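Side-chain contacts in E3 19 kDa protein (Human adenovirus E serotype 4, PDB 5IRO), which probably retains class I heavy chains in the endoplasmic reticulum, impairing their transport to the cell surface, and hinders their association with the peptide transporter TAP: residues T68-V71 / F77-T80; V42-K47 / N53-T58. One frame throughout, in Å; residues are numbered along the deposited sequence.

Contact 1: residues T68-V71 / F77-T80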
loop_
_atom_site.group_PDB
_atom_site.type_symbol
_atom_site.label_atom_id
_atom_site.label_comp_id
_atom_site.label_asym_id
_atom_site.label_seq_id
_atom_site.Cartn_x
_atom_site.Cartn_y
_atom_site.Cartn_z
ATOM N N THR D 68 -25.674 15.788 8.955
ATOM C CA THR D 68 -27.069 15.763 8.535
ATOM C C THR D 68 -27.408 14.477 7.803
ATOM O O THR D 68 -26.607 13.967 7.013
ATOM C CB THR D 68 -27.419 16.956 7.617
ATOM O OG1 THR D 68 -26.522 17.000 6.506
ATOM C CG2 THR D 68 -27.332 18.253 8.377
ATOM N N VAL D 69 -28.603 13.960 8.067
ATOM C CA VAL D 69 -29.092 12.773 7.380
ATOM C C VAL D 69 -30.413 13.089 6.684
ATOM O O VAL D 69 -31.417 13.398 7.325
ATOM C CB VAL D 69 -29.245 11.557 8.342
ATOM C CG1 VAL D 69 -29.997 11.941 9.612
ATOM C CG2 VAL D 69 -29.909 10.381 7.633
ATOM N N SER D 70 -30.394 13.031 5.357
ATOM C CA SER D 70 -31.572 13.338 4.564
ATOM C C SER D 70 -32.299 12.034 4.291
ATOM O O SER D 70 -31.749 11.135 3.648
ATOM C CB SER D 70 -31.178 14.019 3.250
ATOM O OG SER D 70 -30.335 15.136 3.476
ATOM N N VAL D 71 -33.531 11.934 4.783
ATOM C CA VAL D 71 -34.313 10.708 4.641
ATOM C C VAL D 71 -35.787 10.972 4.342
ATOM O O VAL D 71 -36.446 11.730 5.051
ATOM C CB VAL D 71 -34.218 9.831 5.910
ATOM C CG1 VAL D 71 -32.926 9.039 5.916
ATOM C CG2 VAL D 71 -34.334 10.682 7.165
ATOM N N PHE D 77 -42.197 12.642 1.522
ATOM C CA PHE D 77 -41.438 13.875 1.622
ATOM C C PHE D 77 -40.156 13.645 2.410
ATOM O O PHE D 77 -40.149 12.932 3.415
ATOM C CB PHE D 77 -42.284 14.973 2.268
ATOM C CG PHE D 77 -43.512 15.327 1.482
ATOM C CD1 PHE D 77 -43.404 15.955 0.252
ATOM C CD2 PHE D 77 -44.775 15.034 1.972
ATOM C CE1 PHE D 77 -44.533 16.287 -0.476
ATOM C CE2 PHE D 77 -45.908 15.360 1.250
ATOM C CZ PHE D 77 -45.786 15.988 0.025
ATOM N N LEU D 78 -39.069 14.243 1.939
ATOM C CA LEU D 78 -37.773 14.064 2.575
ATOM C C LEU D 78 -37.582 15.039 3.726
ATOM O O LEU D 78 -37.905 16.220 3.613
ATOM C CB LEU D 78 -36.639 14.215 1.558
ATOM C CG LEU D 78 -35.230 14.027 2.131
ATOM C CD1 LEU D 78 -34.452 13.007 1.320
ATOM C CD2 LEU D 78 -34.481 15.348 2.194
ATOM N N ARG D 79 -37.066 14.533 4.839
ATOM C CA ARG D 79 -36.738 15.376 5.975
ATOM C C ARG D 79 -35.276 15.169 6.353
ATOM O O ARG D 79 -34.788 14.035 6.411
ATOM C CB ARG D 79 -37.640 15.106 7.183
ATOM C CG ARG D 79 -37.250 15.982 8.369
ATOM C CD ARG D 79 -38.264 16.008 9.495
ATOM N NE ARG D 79 -37.806 16.903 10.556
ATOM C CZ ARG D 79 -37.274 16.495 11.704
ATOM N NH1 ARG D 79 -37.128 15.200 11.942
ATOM N NH2 ARG D 79 -36.883 17.380 12.610
ATOM N N THR D 80 -34.576 16.279 6.562
ATOM C CA THR D 80 -33.176 16.258 6.960
ATOM C C THR D 80 -33.076 16.393 8.476
ATOM O O THR D 80 -33.681 17.288 9.065
ATOM C CB THR D 80 -32.395 17.405 6.289
ATOM O OG1 THR D 80 -32.261 17.141 4.887
ATOM C CG2 THR D 80 -31.015 17.559 6.910
#

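Contact 2: residues V42-K47 / N53-T58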
loop_
_atom_site.group_PDB
_atom_site.type_symbol
_atom_site.label_atom_id
_atom_site.label_comp_id
_atom_site.label_asym_id
_atom_site.label_seq_id
_atom_site.Cartn_x
_atom_site.Cartn_y
_atom_site.Cartn_z
ATOM N N VAL D 42 -31.014 8.033 1.051
ATOM C CA VAL D 42 -30.621 8.372 2.412
ATOM C C VAL D 42 -29.257 9.038 2.305
ATOM O O VAL D 42 -28.219 8.380 2.238
ATOM C CB VAL D 42 -30.626 7.144 3.370
ATOM C CG1 VAL D 42 -29.990 5.939 2.709
ATOM C CG2 VAL D 42 -29.937 7.472 4.694
ATOM N N ALA D 43 -29.272 10.365 2.269
ATOM C CA ALA D 43 -28.055 11.118 2.002
ATOM C C ALA D 43 -27.345 11.508 3.285
ATOM O O ALA D 43 -27.967 12.002 4.219
ATOM C CB ALA D 43 -28.379 12.359 1.178
ATOM N N ILE D 44 -26.039 11.277 3.336
ATOM C CA ILE D 44 -25.267 11.640 4.517
ATOM C C ILE D 44 -24.372 12.834 4.205
ATOM O O ILE D 44 -23.701 12.876 3.173
ATOM C CB ILE D 44 -24.458 10.447 5.097
ATOM C CG1 ILE D 44 -23.794 10.837 6.421
ATOM C CG2 ILE D 44 -23.431 9.932 4.101
ATOM C CD1 ILE D 44 -24.774 11.224 7.502
ATOM N N GLN D 45 -24.395 13.822 5.091
ATOM C CA GLN D 45 -23.574 15.011 4.924
ATOM C C GLN D 45 -22.827 15.285 6.222
ATOM O O GLN D 45 -23.390 15.145 7.304
ATOM C CB GLN D 45 -24.460 16.198 4.545
ATOM C CG GLN D 45 -23.837 17.571 4.729
ATOM C CD GLN D 45 -23.547 18.256 3.411
ATOM O OE1 GLN D 45 -24.170 17.955 2.394
ATOM N NE2 GLN D 45 -22.605 19.191 3.423
ATOM N N TYR D 46 -21.561 15.672 6.113
ATOM C CA TYR D 46 -20.736 15.911 7.291
ATOM C C TYR D 46 -20.272 17.368 7.324
ATOM O O TYR D 46 -20.785 18.163 8.110
ATOM C CB TYR D 46 -19.544 14.946 7.318
ATOM C CG TYR D 46 -18.502 15.250 8.375
ATOM C CD1 TYR D 46 -18.871 15.649 9.655
ATOM C CD2 TYR D 46 -17.148 15.130 8.093
ATOM C CE1 TYR D 46 -17.921 15.929 10.617
ATOM C CE2 TYR D 46 -16.191 15.405 9.050
ATOM C CZ TYR D 46 -16.582 15.804 10.310
ATOM O OH TYR D 46 -15.632 16.078 11.266
ATOM N N LYS D 47 -19.308 17.722 6.480
ATOM C CA LYS D 47 -18.858 19.109 6.406
ATOM C C LYS D 47 -19.527 19.824 5.240
ATOM O O LYS D 47 -20.635 20.351 5.357
ATOM C CB LYS D 47 -17.341 19.167 6.200
ATOM C CG LYS D 47 -16.506 18.775 7.413
ATOM C CD LYS D 47 -15.016 18.751 7.073
ATOM C CE LYS D 47 -14.169 18.298 8.257
ATOM N NZ LYS D 47 -12.755 18.018 7.867
ATOM N N ASN D 53 -24.549 6.782 1.130
ATOM C CA ASN D 53 -24.848 5.964 2.299
ATOM C C ASN D 53 -23.706 5.953 3.314
ATOM O O ASN D 53 -23.937 5.886 4.522
ATOM C CB ASN D 53 -25.157 4.526 1.872
ATOM C CG ASN D 53 -26.425 4.417 1.047
ATOM O OD1 ASN D 53 -26.408 4.625 -0.165
ATOM N ND2 ASN D 53 -27.528 4.069 1.699
ATOM N N THR D 54 -22.474 6.025 2.820
ATOM C CA THR D 54 -21.301 5.990 3.687
ATOM C C THR D 54 -20.363 7.136 3.329
ATOM O O THR D 54 -20.075 7.373 2.155
ATOM C CB THR D 54 -20.551 4.647 3.567
ATOM O OG1 THR D 54 -21.460 3.565 3.809
ATOM C CG2 THR D 54 -19.408 4.575 4.571
ATOM N N LEU D 55 -19.881 7.841 4.347
ATOM C CA LEU D 55 -19.056 9.022 4.134
ATOM C C LEU D 55 -17.693 8.834 4.795
ATOM O O LEU D 55 -17.585 8.192 5.837
ATOM C CB LEU D 55 -19.768 10.258 4.700
ATOM C CG LEU D 55 -19.387 11.652 4.190
ATOM C CD1 LEU D 55 -20.565 12.607 4.313
ATOM C CD2 LEU D 55 -18.195 12.202 4.946
ATOM N N ALA D 56 -16.653 9.383 4.176
ATOM C CA ALA D 56 -15.313 9.330 4.751
ATOM C C ALA D 56 -14.627 10.688 4.678
ATOM O O ALA D 56 -14.430 11.235 3.594
ATOM C CB ALA D 56 -14.474 8.273 4.051
ATOM N N SER D 57 -14.266 11.226 5.837
ATOM C CA SER D 57 -13.555 12.497 5.896
ATOM C C SER D 57 -12.487 12.491 6.981
ATOM O O SER D 57 -11.909 11.450 7.294
ATOM C CB SER D 57 -14.529 13.651 6.133
ATOM O OG SER D 57 -13.840 14.888 6.178
ATOM N N THR D 58 -12.229 13.664 7.546
ATOM C CA THR D 58 -11.253 13.802 8.617
ATOM C C THR D 58 -11.735 14.784 9.666
ATOM O O THR D 58 -12.546 15.662 9.374
ATOM C CB THR D 58 -9.906 14.319 8.092
ATOM O OG1 THR D 58 -9.833 14.126 6.673
ATOM C CG2 THR D 58 -8.753 13.609 8.785
#

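Contact 1: residues T68-V71 / F77-T80
Thr80 meets both Ser70 and Thr68 across the two strands, and its side chain can be followed atom by atom. From CB, itself 4.2 Å from Ser70 OG, the two branches part. The hydroxyl branch lies anti to the carbonyl carbon (chi1 -70°), which brings Thr80 OG1 to 3.1 Å from Ser70 OG; the two hydroxyls are hydrogen-bonded, and either could be the donor. The methyl branch, Thr80 CG2, turns instead to Thr68, stopping 3.7 Å from its CB, with the two side chains crossing obliquely. One residue thus uses its hydroxyl on Ser70 and its methyl on Thr68, two residues along the partner strand.

Leu78 adds an apolar cover beside this pair. Its CG stands anti to the backbone N (chi1 -179°), and the branch ends come back over the partner strand, with Leu78 CD2 3.7 Å from Ser70 CB and Leu78 CD1 at the same distance from Val71 N.

The backbone evidence for the register is consistent. Val71 and Arg79 form a hydrogen-bonded pair, with Val71 N to Arg79 O and Arg79 N to Val71 O both 2.9 Å, while Ser70 and Thr80 form the adjoining non-hydrogen-bonded pair. Val71 and Arg79 place their side chains on the face opposite Ser70 and Thr80, but the extended Arg79 chain leads away from the other strand. The short strand axes run 171° apart. This antiparallel ladder belongs to a beta hairpin that supplies the middle strand, 66-72, and one edge strand, 78-84, of a three-stranded antiparallel sheet whose other edge is strand 43-45.

Contact 2: residues V42-K47 / N53-T58
Apolar packing centres on Leu55, which rises between Ile44 and Tyr46. Leu55 CB lies 3.7 Å from Ile44 CG2, and its two methyls fork beyond: CD1 toward the Ile44 carbonyl and the backbone N of Tyr46, CD2 toward Tyr46 CB at 3.9 Å. With Leu55 CG anti to the backbone N (chi1 -158°), the fork faces strand 43-45.

The Tyr46 ring is met at its edge, where Ser57 CB lies 3.6 Å from CD2. Lys47 CG sits over one face, near the rim, and the Tyr46 hydroxyl is hydrogen-bonded to Pro64 O.

Among polar groups, Lys47 NZ gives the hydrogen bond between the segments, 2.8 Å to Thr58 O, with the donor 36° above the carbonyl plane. Its extended chain also lets the ammonium form a salt bridge with Asp63, so it has two partners. At the Val42/Asn53 end, the methyl Val42 CG1 lies beside Asn53 ND2, the side chains crossing at about a right angle; that amide nitrogen donates to Gly36 O and Cys39 O.

At closest approach the axes of the short strands are 7.2 Å apart, inclined by 17°, too far for a backbone ladder. Strands 43-45 and 54-58 belong to different three-stranded sheets that meet here through side chains, as in a beta sandwich, consistent with the immunoglobulin-like E-set clan to which this family is assigned.

Contact 1 is a ladder within one sheet, whereas contact 2 joins that sheet to the other; their centres lie about 13 Å apart. Strand 43-45 connects them: Ser70 N is 2.9 Å from Ala43 O and Thr68 N is equally far from Gln45 O, both probable hydrogen bonds. Packing continues from Val71 CG1 to Val42 CG2 at 3.6 Å. Their settings differ: contact 2 is buried and contact 1 is a surface contact. The centre of contact 2 lies about 5 Å, and that of contact 1 about 15 Å, from the centre of the chain. Another protein chain of the assembly packs on Thr54, Ala56 and Thr58 of contact 2, while none touches contact 1.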